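Long-range contact in tRNA (cytosine(38)-C(5))-methyltransferase (Schizosaccharomyces pombe, PDB 6FDF), which methylates cytosine 38 in the anticodon loop of aspartate tRNA, using S-adenosyl-L-methionine as methyl donor: residues 81-86 against 122-127. Residues are numbered along the deposited sequence; the frame is centred on the assembly and turned at random.
Sequences MSPSCQ and ILIENV
Cys85 SG lies above the Asn126 carboxamide plane but displaced to its flank, 4.1 Å from Asn126 ND2; Pro83 O lies beyond ND2 and Glu125 O beside it, both displaced toward the other face, and Pro83 CG approaches ND2 to 3.5 Å. These groups belong to the PSCQ loop and ENV strand of the C5-methyltransferase fold, where Cys85 is the predicted active-site residue. Strand 78-81 ends here beside strand 121-127 in the Rossmann-like sheet: Met81 N donates to Leu123 O and Glu125 N to Met81 O (3.0 Å, 154° at the hydrogen), which establishes parallel pairing. Met81 CG packs on Ile124 CG1, 3.8 Å away, their side chains lying alongside and pointing the same way. Ser82, which touches the bound S-adenosylhomocysteine, has OG anti to its backbone N (chi1 -170°) and donates to Glu125 OE1 at 2.5 Å; the Glu125 chain, bent at chi2, brings OE1 to this hydroxyl, and OE2 makes a weak, long ion pair with Arg168. An alanine at Glu125 would probably leave the Ser82 hydroxyl without this acceptor and remove Arg168's distant, weak charge partner. Asn126 ND2 bonds Pro83 O only weakly (121° at the hydrogen), whereas a bridging water donates to Asn126 OD1 at 2.7 Å and accepts from Cys85 N.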
loop_
_atom_site.group_PDB
_atom_site.type_symbol
_atom_site.label_atom_id
_atom_site.label_comp_id
_atom_site.label_asym_id
_atom_site.label_seq_id
_atom_site.Cartn_x
_atom_site.Cartn_y
_atom_site.Cartn_z
ATOM N N MET A 81 0.158 2.825 10.399
ATOM C CA MET A 81 0.530 1.418 10.406
ATOM C C MET A 81 -0.180 0.685 9.280
ATOM O O MET A 81 -1.342 0.970 8.978
ATOM C CB MET A 81 0.210 0.757 11.757
ATOM C CG MET A 81 -1.227 0.920 12.214
ATOM S SD MET A 81 -1.478 0.363 13.915
ATOM C CE MET A 81 -0.986 1.812 14.831
ATOM N N SER A 82 0.540 -0.259 8.674
ATOM C CA SER A 82 -0.017 -1.191 7.693
ATOM C C SER A 82 0.329 -2.582 8.208
ATOM O O SER A 82 1.271 -3.230 7.726
ATOM C CB SER A 82 0.532 -0.931 6.288
ATOM O OG SER A 82 -0.188 -1.679 5.316
ATOM N N PRO A 83 -0.396 -3.065 9.215
ATOM C CA PRO A 83 0.050 -4.262 9.933
ATOM C C PRO A 83 -0.141 -5.532 9.120
ATOM O O PRO A 83 -0.854 -5.571 8.116
ATOM C CB PRO A 83 -0.826 -4.272 11.192
ATOM C CG PRO A 83 -2.048 -3.488 10.804
ATOM C CD PRO A 83 -1.543 -2.416 9.877
ATOM N N SER A 84 0.532 -6.581 9.573
ATOM C CA SER A 84 0.454 -7.906 8.968
ATOM C C SER A 84 -0.511 -8.708 9.831
ATOM O O SER A 84 -0.162 -9.140 10.932
ATOM C CB SER A 84 1.832 -8.559 8.895
ATOM O OG SER A 84 1.735 -9.919 8.508
ATOM N N CYS A 85 -1.734 -8.896 9.336
ATOM C CA CYS A 85 -2.763 -9.543 10.129
ATOM C C CYS A 85 -3.247 -10.872 9.563
ATOM O O CYS A 85 -4.024 -11.557 10.238
ATOM C CB CYS A 85 -3.946 -8.582 10.323
ATOM S SG CYS A 85 -3.492 -7.220 11.447
ATOM N N GLN A 86 -2.812 -11.263 8.359
ATOM C CA GLN A 86 -3.219 -12.559 7.831
ATOM C C GLN A 86 -2.331 -13.665 8.407
ATOM O O GLN A 86 -1.133 -13.453 8.614
ATOM C CB GLN A 86 -3.134 -12.572 6.304
ATOM C CG GLN A 86 -3.809 -11.397 5.627
ATOM C CD GLN A 86 -4.240 -11.714 4.208
ATOM O OE1 GLN A 86 -3.708 -11.162 3.245
ATOM N NE2 GLN A 86 -5.211 -12.611 4.073
ATOM N N ILE A 122 -4.462 8.202 14.550
ATOM C CA ILE A 122 -3.973 6.892 14.130
ATOM C C ILE A 122 -4.564 6.581 12.764
ATOM O O ILE A 122 -5.761 6.784 12.543
ATOM C CB ILE A 122 -4.346 5.785 15.135
ATOM C CG1 ILE A 122 -3.809 6.121 16.525
ATOM C CG2 ILE A 122 -3.823 4.438 14.662
ATOM C CD1 ILE A 122 -4.275 5.154 17.592
ATOM N N LEU A 123 -3.724 6.098 11.847
ATOM C CA LEU A 123 -4.147 5.661 10.522
ATOM C C LEU A 123 -3.741 4.205 10.359
ATOM O O LEU A 123 -2.564 3.871 10.513
ATOM C CB LEU A 123 -3.504 6.514 9.429
ATOM C CG LEU A 123 -3.763 6.023 8.006
ATOM C CD1 LEU A 123 -5.227 6.115 7.713
ATOM C CD2 LEU A 123 -2.958 6.841 7.001
ATOM N N ILE A 124 -4.712 3.345 10.056
ATOM C CA ILE A 124 -4.491 1.915 9.872
ATOM C C ILE A 124 -4.909 1.549 8.456
ATOM O O ILE A 124 -5.987 1.948 8.007
ATOM C CB ILE A 124 -5.286 1.088 10.899
ATOM C CG1 ILE A 124 -5.002 1.587 12.319
ATOM C CG2 ILE A 124 -4.914 -0.394 10.799
ATOM C CD1 ILE A 124 -5.840 0.895 13.369
ATOM N N GLU A 125 -4.068 0.789 7.761
ATOM C CA GLU A 125 -4.384 0.293 6.426
ATOM C C GLU A 125 -4.252 -1.225 6.415
ATOM O O GLU A 125 -3.353 -1.780 7.050
ATOM C CB GLU A 125 -3.456 0.922 5.374
ATOM C CG GLU A 125 -3.858 0.631 3.937
ATOM C CD GLU A 125 -3.050 -0.487 3.302
ATOM O OE1 GLU A 125 -2.274 -1.154 4.015
ATOM O OE2 GLU A 125 -3.183 -0.681 2.077
ATOM N N ASN A 126 -5.152 -1.906 5.713
ATOM C CA ASN A 126 -5.064 -3.359 5.647
ATOM C C ASN A 126 -5.802 -3.850 4.406
ATOM O O ASN A 126 -6.410 -3.069 3.673
ATOM C CB ASN A 126 -5.622 -4.002 6.915
ATOM C CG ASN A 126 -4.813 -5.202 7.348
ATOM O OD1 ASN A 126 -5.136 -6.338 7.005
ATOM N ND2 ASN A 126 -3.729 -4.952 8.074
ATOM N N VAL A 127 -5.738 -5.160 4.178
ATOM C CA VAL A 127 -6.419 -5.761 3.034
ATOM C C VAL A 127 -7.915 -5.843 3.297
ATOM O O VAL A 127 -8.377 -5.886 4.445
ATOM C CB VAL A 127 -5.841 -7.153 2.710
ATOM C CG1 VAL A 127 -4.345 -7.059 2.432
ATOM C CG2 VAL A 127 -6.127 -8.121 3.842
HETATM O O HOH W 1 -3.051 -8.063 7.150
#